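PDB 4O5P: uncharacterized protein from Pseudomonas aeruginosa, which probably hydrolyses membrane phospholipids as the type VI secretion effector Tle1, an enzyme with an alpha/beta-hydrolase catalytic domain. Local coordinates for residues Asn5-Ala11 and Trp369-Tyr375; Gly278-Thr282 and His333-Cys337. All blocks are in the same frame, centred on the assembly; numbering follows the deposited sequence.

The two contacts join four parallel strands that lie side by side in one sheet of the alpha/beta-hydrolase type, in the order 270-280, 331-336, 370-375, 7-10. Contact 2 pairs the first two and contact 1 the last two, with centres about 10 Å apart. Strands 331-336 and 370-375 are probably joined by backbone hydrogen bonds, among them Tyr-375 N to Val-335 O (2.8 Å). Along the chain, residues 5-11 come first, followed by 278-282, 333-337 and 369-375, so the N-terminal strand, more than 350 residues before its partner, adds an edge to the catalytic sheet. Contact 2 holds Asp-281, the probable triad acid; contact 1 is farther from the chain centre.

Contact 1. Residues Asn5-Ala11 and Trp369-Tyr375; sequences NFGFHIA and WTVEYAY
Ala-11 and Ala-374 meet through the backbone, Ala-11 N donating to Ala-374 O at 2.8 Å, and this is the last rung of a five-bond parallel ladder that starts at Gly-7 N and Thr-370 O. Beyond that rung the methyl of Ala-11 settles over one face of the Tyr-375 ring, its CB 3.6 Å from the ring centroid, a CH-pi contact for which a small side chain is well suited. The CB of Ala-374 turns to the other side of the strand pair. There the Phe-8 ring reaches it with CZ at 3.7 Å, because a chi1 of 174° sets CG opposite the backbone N; Ile-10 CD1 adds a looser touch, and helix 469-487 packs on both larger side chains. On the side carrying His-9 and Tyr-373, the tyrosine ring presents its edge to Ile-10 O, with CD1 3.3 Å away, and takes His-9 CB obliquely. Gly-7 has a positive phi of 101°, where a CB would jam against the preceding carbonyl. Sequence-independent bonds thus hold this edge strand, while Phe-8 and Ile-10 on Ala-374, His-9 on Tyr-373, and Ala-11 on Tyr-375 past the strand end probably give specificity.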
loop_
_atom_site.group_PDB
_atom_site.type_symbol
_atom_site.label_atom_id
_atom_site.label_comp_id
_atom_site.label_asym_id
_atom_site.label_seq_id
_atom_site.Cartn_x
_atom_site.Cartn_y
_atom_site.Cartn_z
ATOM N N ASN A 5 -12.825 -20.732 3.487
ATOM C CA ASN A 5 -11.998 -20.973 4.672
ATOM C C ASN A 5 -11.529 -19.680 5.359
ATOM O O ASN A 5 -11.793 -18.574 4.866
ATOM C CB ASN A 5 -10.803 -21.867 4.310
ATOM C CG ASN A 5 -9.599 -21.076 3.851
ATOM O OD1 ASN A 5 -9.728 -19.998 3.266
ATOM N ND2 ASN A 5 -8.413 -21.621 4.100
ATOM N N PHE A 6 -10.822 -19.805 6.482
ATOM C CA PHE A 6 -10.394 -18.611 7.190
ATOM C C PHE A 6 -9.166 -18.821 8.052
ATOM O O PHE A 6 -8.682 -19.946 8.200
ATOM C CB PHE A 6 -11.550 -18.023 8.027
ATOM C CG PHE A 6 -11.725 -18.663 9.381
ATOM C CD1 PHE A 6 -12.020 -20.022 9.495
ATOM C CD2 PHE A 6 -11.632 -17.897 10.539
ATOM C CE1 PHE A 6 -12.196 -20.608 10.744
ATOM C CE2 PHE A 6 -11.807 -18.477 11.794
ATOM C CZ PHE A 6 -12.094 -19.838 11.897
ATOM N N GLY A 7 -8.666 -17.721 8.610
ATOM C CA GLY A 7 -7.576 -17.771 9.570
ATOM C C GLY A 7 -6.247 -17.417 8.937
ATOM O O GLY A 7 -6.190 -17.038 7.773
ATOM N N PHE A 8 -5.172 -17.573 9.700
ATOM C CA PHE A 8 -3.840 -17.279 9.198
ATOM C C PHE A 8 -3.048 -18.555 8.913
ATOM O O PHE A 8 -3.044 -19.483 9.735
ATOM C CB PHE A 8 -3.106 -16.418 10.202
ATOM C CG PHE A 8 -1.665 -16.178 9.859
ATOM C CD1 PHE A 8 -1.314 -15.230 8.927
ATOM C CD2 PHE A 8 -0.658 -16.907 10.482
ATOM C CE1 PHE A 8 0.031 -14.998 8.621
ATOM C CE2 PHE A 8 0.672 -16.691 10.170
ATOM C CZ PHE A 8 1.012 -15.736 9.241
ATOM N N HIS A 9 -2.401 -18.617 7.745
ATOM C CA HIS A 9 -1.598 -19.793 7.383
ATOM C C HIS A 9 -0.326 -19.398 6.650
ATOM O O HIS A 9 -0.196 -18.256 6.188
ATOM C CB HIS A 9 -2.394 -20.748 6.492
ATOM C CG HIS A 9 -3.715 -21.144 7.064
ATOM N ND1 HIS A 9 -3.871 -22.235 7.889
ATOM C CD2 HIS A 9 -4.942 -20.589 6.937
ATOM C CE1 HIS A 9 -5.139 -22.336 8.246
ATOM N NE2 HIS A 9 -5.811 -21.352 7.676
ATOM N N ILE A 10 0.615 -20.338 6.565
ATOM C CA ILE A 10 1.751 -20.203 5.665
ATOM C C ILE A 10 1.169 -20.332 4.262
ATOM O O ILE A 10 0.146 -21.013 4.086
ATOM C CB ILE A 10 2.783 -21.338 5.900
ATOM C CG1 ILE A 10 3.372 -21.240 7.297
ATOM C CG2 ILE A 10 3.948 -21.256 4.918
ATOM C CD1 ILE A 10 4.050 -19.888 7.559
ATOM N N ALA A 11 1.796 -19.690 3.275
ATOM C CA ALA A 11 1.452 -19.908 1.871
ATOM C C ALA A 11 1.285 -21.397 1.572
ATOM O O ALA A 11 2.017 -22.219 2.113
ATOM C CB ALA A 11 2.526 -19.340 0.977
ATOM N N TRP A 369 -14.784 -16.264 6.291
ATOM C CA TRP A 369 -14.588 -16.094 4.848
ATOM C C TRP A 369 -13.413 -15.184 4.496
ATOM O O TRP A 369 -13.316 -14.738 3.349
ATOM C CB TRP A 369 -15.848 -15.534 4.166
ATOM C CG TRP A 369 -17.140 -16.198 4.562
ATOM C CD1 TRP A 369 -17.308 -17.479 5.009
ATOM C CD2 TRP A 369 -18.441 -15.599 4.559
ATOM N NE1 TRP A 369 -18.645 -17.716 5.267
ATOM C CE2 TRP A 369 -19.358 -16.578 4.995
ATOM C CE3 TRP A 369 -18.922 -14.325 4.222
ATOM C CZ2 TRP A 369 -20.731 -16.319 5.116
ATOM C CZ3 TRP A 369 -20.279 -14.077 4.338
ATOM C CH2 TRP A 369 -21.166 -15.069 4.780
ATOM N N THR A 370 -12.535 -14.905 5.463
ATOM C CA THR A 370 -11.321 -14.128 5.183
ATOM C C THR A 370 -10.076 -14.892 5.643
ATOM O O THR A 370 -10.086 -15.513 6.707
ATOM C CB THR A 370 -11.377 -12.722 5.818
ATOM O OG1 THR A 370 -11.303 -12.816 7.248
ATOM C CG2 THR A 370 -12.684 -12.028 5.435
ATOM N N VAL A 371 -9.008 -14.850 4.850
ATOM C CA VAL A 371 -7.834 -15.685 5.123
ATOM C C VAL A 371 -6.573 -14.881 4.824
ATOM O O VAL A 371 -6.588 -14.018 3.953
ATOM C CB VAL A 371 -7.917 -17.028 4.318
ATOM C CG1 VAL A 371 -8.006 -16.766 2.822
ATOM C CG2 VAL A 371 -6.761 -17.954 4.636
ATOM N N GLU A 372 -5.511 -15.124 5.587
ATOM C CA GLU A 372 -4.257 -14.361 5.488
ATOM C C GLU A 372 -3.101 -15.362 5.333
ATOM O O GLU A 372 -2.918 -16.245 6.177
ATOM C CB GLU A 372 -4.094 -13.470 6.741
ATOM C CG GLU A 372 -2.844 -12.555 6.802
ATOM C CD GLU A 372 -3.034 -11.392 7.771
ATOM O OE1 GLU A 372 -2.846 -11.564 8.999
ATOM O OE2 GLU A 372 -3.382 -10.284 7.322
ATOM N N TYR A 373 -2.346 -15.251 4.241
ATOM C CA TYR A 373 -1.256 -16.184 3.961
ATOM C C TYR A 373 0.097 -15.500 4.058
ATOM O O TYR A 373 0.287 -14.408 3.503
ATOM C CB TYR A 373 -1.404 -16.775 2.563
ATOM C CG TYR A 373 -2.491 -17.809 2.441
ATOM C CD1 TYR A 373 -2.310 -19.099 2.935
ATOM C CD2 TYR A 373 -3.694 -17.502 1.813
ATOM C CE1 TYR A 373 -3.318 -20.067 2.810
ATOM C CE2 TYR A 373 -4.686 -18.447 1.683
ATOM C CZ TYR A 373 -4.498 -19.721 2.189
ATOM O OH TYR A 373 -5.500 -20.652 2.049
ATOM N N ALA A 374 1.033 -16.145 4.758
ATOM C CA ALA A 374 2.407 -15.646 4.865
ATOM C C ALA A 374 3.220 -16.094 3.648
ATOM O O ALA A 374 3.216 -17.283 3.312
ATOM C CB ALA A 374 3.058 -16.147 6.130
ATOM N N TYR A 375 3.910 -15.140 3.014
ATOM C CA TYR A 375 4.716 -15.346 1.796
ATOM C C TYR A 375 6.162 -14.842 1.971
ATOM O O TYR A 375 6.415 -13.887 2.702
ATOM C CB TYR A 375 4.080 -14.627 0.582
ATOM C CG TYR A 375 3.135 -15.506 -0.212
ATOM C CD1 TYR A 375 1.852 -15.786 0.251
ATOM C CD2 TYR A 375 3.529 -16.070 -1.419
ATOM C CE1 TYR A 375 0.980 -16.614 -0.477
ATOM C CE2 TYR A 375 2.682 -16.902 -2.134
ATOM C CZ TYR A 375 1.413 -17.164 -1.659
ATOM O OH TYR A 375 0.577 -17.983 -2.385
HETATM O O HOH W 1 -7.511 -20.278 0.775
#

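Contact 2. Residues Gly278-Thr282 and His333-Cys337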
loop_
_atom_site.group_PDB
_atom_site.type_symbol
_atom_site.label_atom_id
_atom_site.label_comp_id
_atom_site.label_asym_id
_atom_site.label_seq_id
_atom_site.Cartn_x
_atom_site.Cartn_y
_atom_site.Cartn_z
ATOM N N GLY A 278 -9.192 -9.010 -2.829
ATOM C CA GLY A 278 -7.870 -9.628 -2.853
ATOM C C GLY A 278 -6.781 -8.610 -2.571
ATOM O O GLY A 278 -6.618 -7.650 -3.324
ATOM N N LEU A 279 -6.017 -8.840 -1.507
ATOM C CA LEU A 279 -5.050 -7.863 -1.027
ATOM C C LEU A 279 -3.623 -8.416 -0.930
ATOM O O LEU A 279 -3.393 -9.529 -0.445
ATOM C CB LEU A 279 -5.468 -7.346 0.343
ATOM C CG LEU A 279 -6.924 -6.945 0.525
ATOM C CD1 LEU A 279 -7.183 -6.747 2.012
ATOM C CD2 LEU A 279 -7.231 -5.696 -0.282
ATOM N N PHE A 280 -2.665 -7.633 -1.413
ATOM C CA PHE A 280 -1.260 -7.986 -1.297
ATOM C C PHE A 280 -0.635 -7.010 -0.306
ATOM O O PHE A 280 -0.579 -5.804 -0.601
ATOM C CB PHE A 280 -0.543 -7.805 -2.644
ATOM C CG PHE A 280 -1.033 -8.708 -3.751
ATOM C CD1 PHE A 280 -0.418 -9.938 -3.977
ATOM C CD2 PHE A 280 -2.057 -8.307 -4.601
ATOM C CE1 PHE A 280 -0.827 -10.763 -5.007
ATOM C CE2 PHE A 280 -2.475 -9.130 -5.647
ATOM C CZ PHE A 280 -1.863 -10.364 -5.849
ATOM N N ASP A 281 -0.215 -7.512 0.860
ATOM C CA ASP A 281 0.662 -6.764 1.793
ATOM C C ASP A 281 0.221 -5.335 2.044
ATOM O O ASP A 281 0.884 -4.407 1.593
ATOM C CB ASP A 281 2.107 -6.759 1.268
ATOM C CG ASP A 281 3.135 -6.705 2.372
ATOM O OD1 ASP A 281 3.033 -7.511 3.316
ATOM O OD2 ASP A 281 4.060 -5.863 2.308
ATOM N N THR A 282 -0.902 -5.167 2.754
ATOM C CA THR A 282 -1.481 -3.853 3.020
ATOM C C THR A 282 -0.539 -2.920 3.773
ATOM O O THR A 282 -0.040 -3.282 4.837
ATOM C CB THR A 282 -2.727 -3.977 3.897
ATOM O OG1 THR A 282 -3.663 -4.852 3.270
ATOM C CG2 THR A 282 -3.368 -2.609 4.131
ATOM N N HIS A 333 -5.738 -12.188 1.879
ATOM C CA HIS A 333 -4.630 -11.242 2.068
ATOM C C HIS A 333 -3.296 -11.981 2.108
ATOM O O HIS A 333 -3.038 -12.748 3.017
ATOM C CB HIS A 333 -4.807 -10.499 3.392
ATOM C CG HIS A 333 -3.882 -9.331 3.575
ATOM N ND1 HIS A 333 -3.558 -8.837 4.821
ATOM C CD2 HIS A 333 -3.248 -8.533 2.681
ATOM C CE1 HIS A 333 -2.768 -7.784 4.687
ATOM N NE2 HIS A 333 -2.561 -7.580 3.399
ATOM N N LEU A 334 -2.449 -11.723 1.125
ATOM C CA LEU A 334 -1.142 -12.325 1.038
ATOM C C LEU A 334 -0.163 -11.291 1.562
ATOM O O LEU A 334 -0.146 -10.161 1.064
ATOM C CB LEU A 334 -0.842 -12.642 -0.431
ATOM C CG LEU A 334 -1.896 -13.503 -1.132
ATOM C CD1 LEU A 334 -1.453 -13.863 -2.528
ATOM C CD2 LEU A 334 -2.229 -14.774 -0.313
ATOM N N VAL A 335 0.646 -11.675 2.555
ATOM C CA VAL A 335 1.563 -10.742 3.214
ATOM C C VAL A 335 3.036 -11.160 3.126
ATOM O O VAL A 335 3.349 -12.346 3.053
ATOM C CB VAL A 335 1.162 -10.509 4.701
ATOM C CG1 VAL A 335 -0.352 -10.206 4.812
ATOM C CG2 VAL A 335 1.494 -11.720 5.551
ATOM N N SER A 336 3.934 -10.171 3.123
ATOM C CA SER A 336 5.386 -10.392 3.095
ATOM C C SER A 336 5.924 -10.719 4.489
ATOM O O SER A 336 5.597 -10.024 5.450
ATOM C CB SER A 336 6.063 -9.120 2.562
ATOM O OG SER A 336 7.438 -9.049 2.913
ATOM N N CYS A 337 6.744 -11.766 4.610
ATOM C CA CYS A 337 7.384 -12.099 5.883
ATOM C C CYS A 337 8.688 -11.340 6.131
ATOM O O CYS A 337 9.117 -11.188 7.279
ATOM C CB CYS A 337 7.706 -13.597 5.930
ATOM S SG CYS A 337 6.266 -14.631 6.005
#
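A chi1 of -169° places the ring of His-333 opposite its own backbone N and swings it across to the neighbouring strand, while a chi1 of -150° in Asp-281 carries the carboxylate along toward Ser-336. Asp-281, just past the strand end at Phe-280, has a positive phi, and this turn brings the N-H of Thr-282 into the plane of the imidazole. Thr-282 N then donates to NE2 of His-333 at 3.0 Å, so NE2 acts as acceptor. ND1, hydrogen-bonded to Glu-372 OE2, therefore probably carries the proton, and histidine suits the place because its two ring nitrogens can serve two different partners. The same ring lays its CD2 3.4 Å from CB of Leu-279, and CG1 of Val-335 lies over one face, toward the rim.

Asp-281 OD1 accepts the N-H of Ser-336 at 2.8 Å in an almost straight bond (175°), the donor standing above the carboxylate plane. The other oxygen, OD2, is bonded to His-379 ND1 and forms a salt bridge with Arg-685. With Ser-237 on a probable nucleophile elbow, this is consistent with a Ser-His-Asp catalytic triad, and Ser-336 N probably helps to hold the likely acid in place. Two backbone bonds hold the strands in parallel register, Leu-334 N to Leu-279 O (2.9 Å) and Asp-281 N to Leu-334 O (2.7 Å). On the opposite face from His-333, Phe-280 and Leu-334 lie side by side, CE1 to CD1 4.0 Å, as fits large apolar groups in a buried sheet.

Helix 403-416 covers that apolar face, meeting Phe-280 through Met-410 and Leu-334 through Ala-406, whereas helix 238-254 packs on Leu-279 and His-333; within the sheet, strands 225-236 and 370-375 flank the pair.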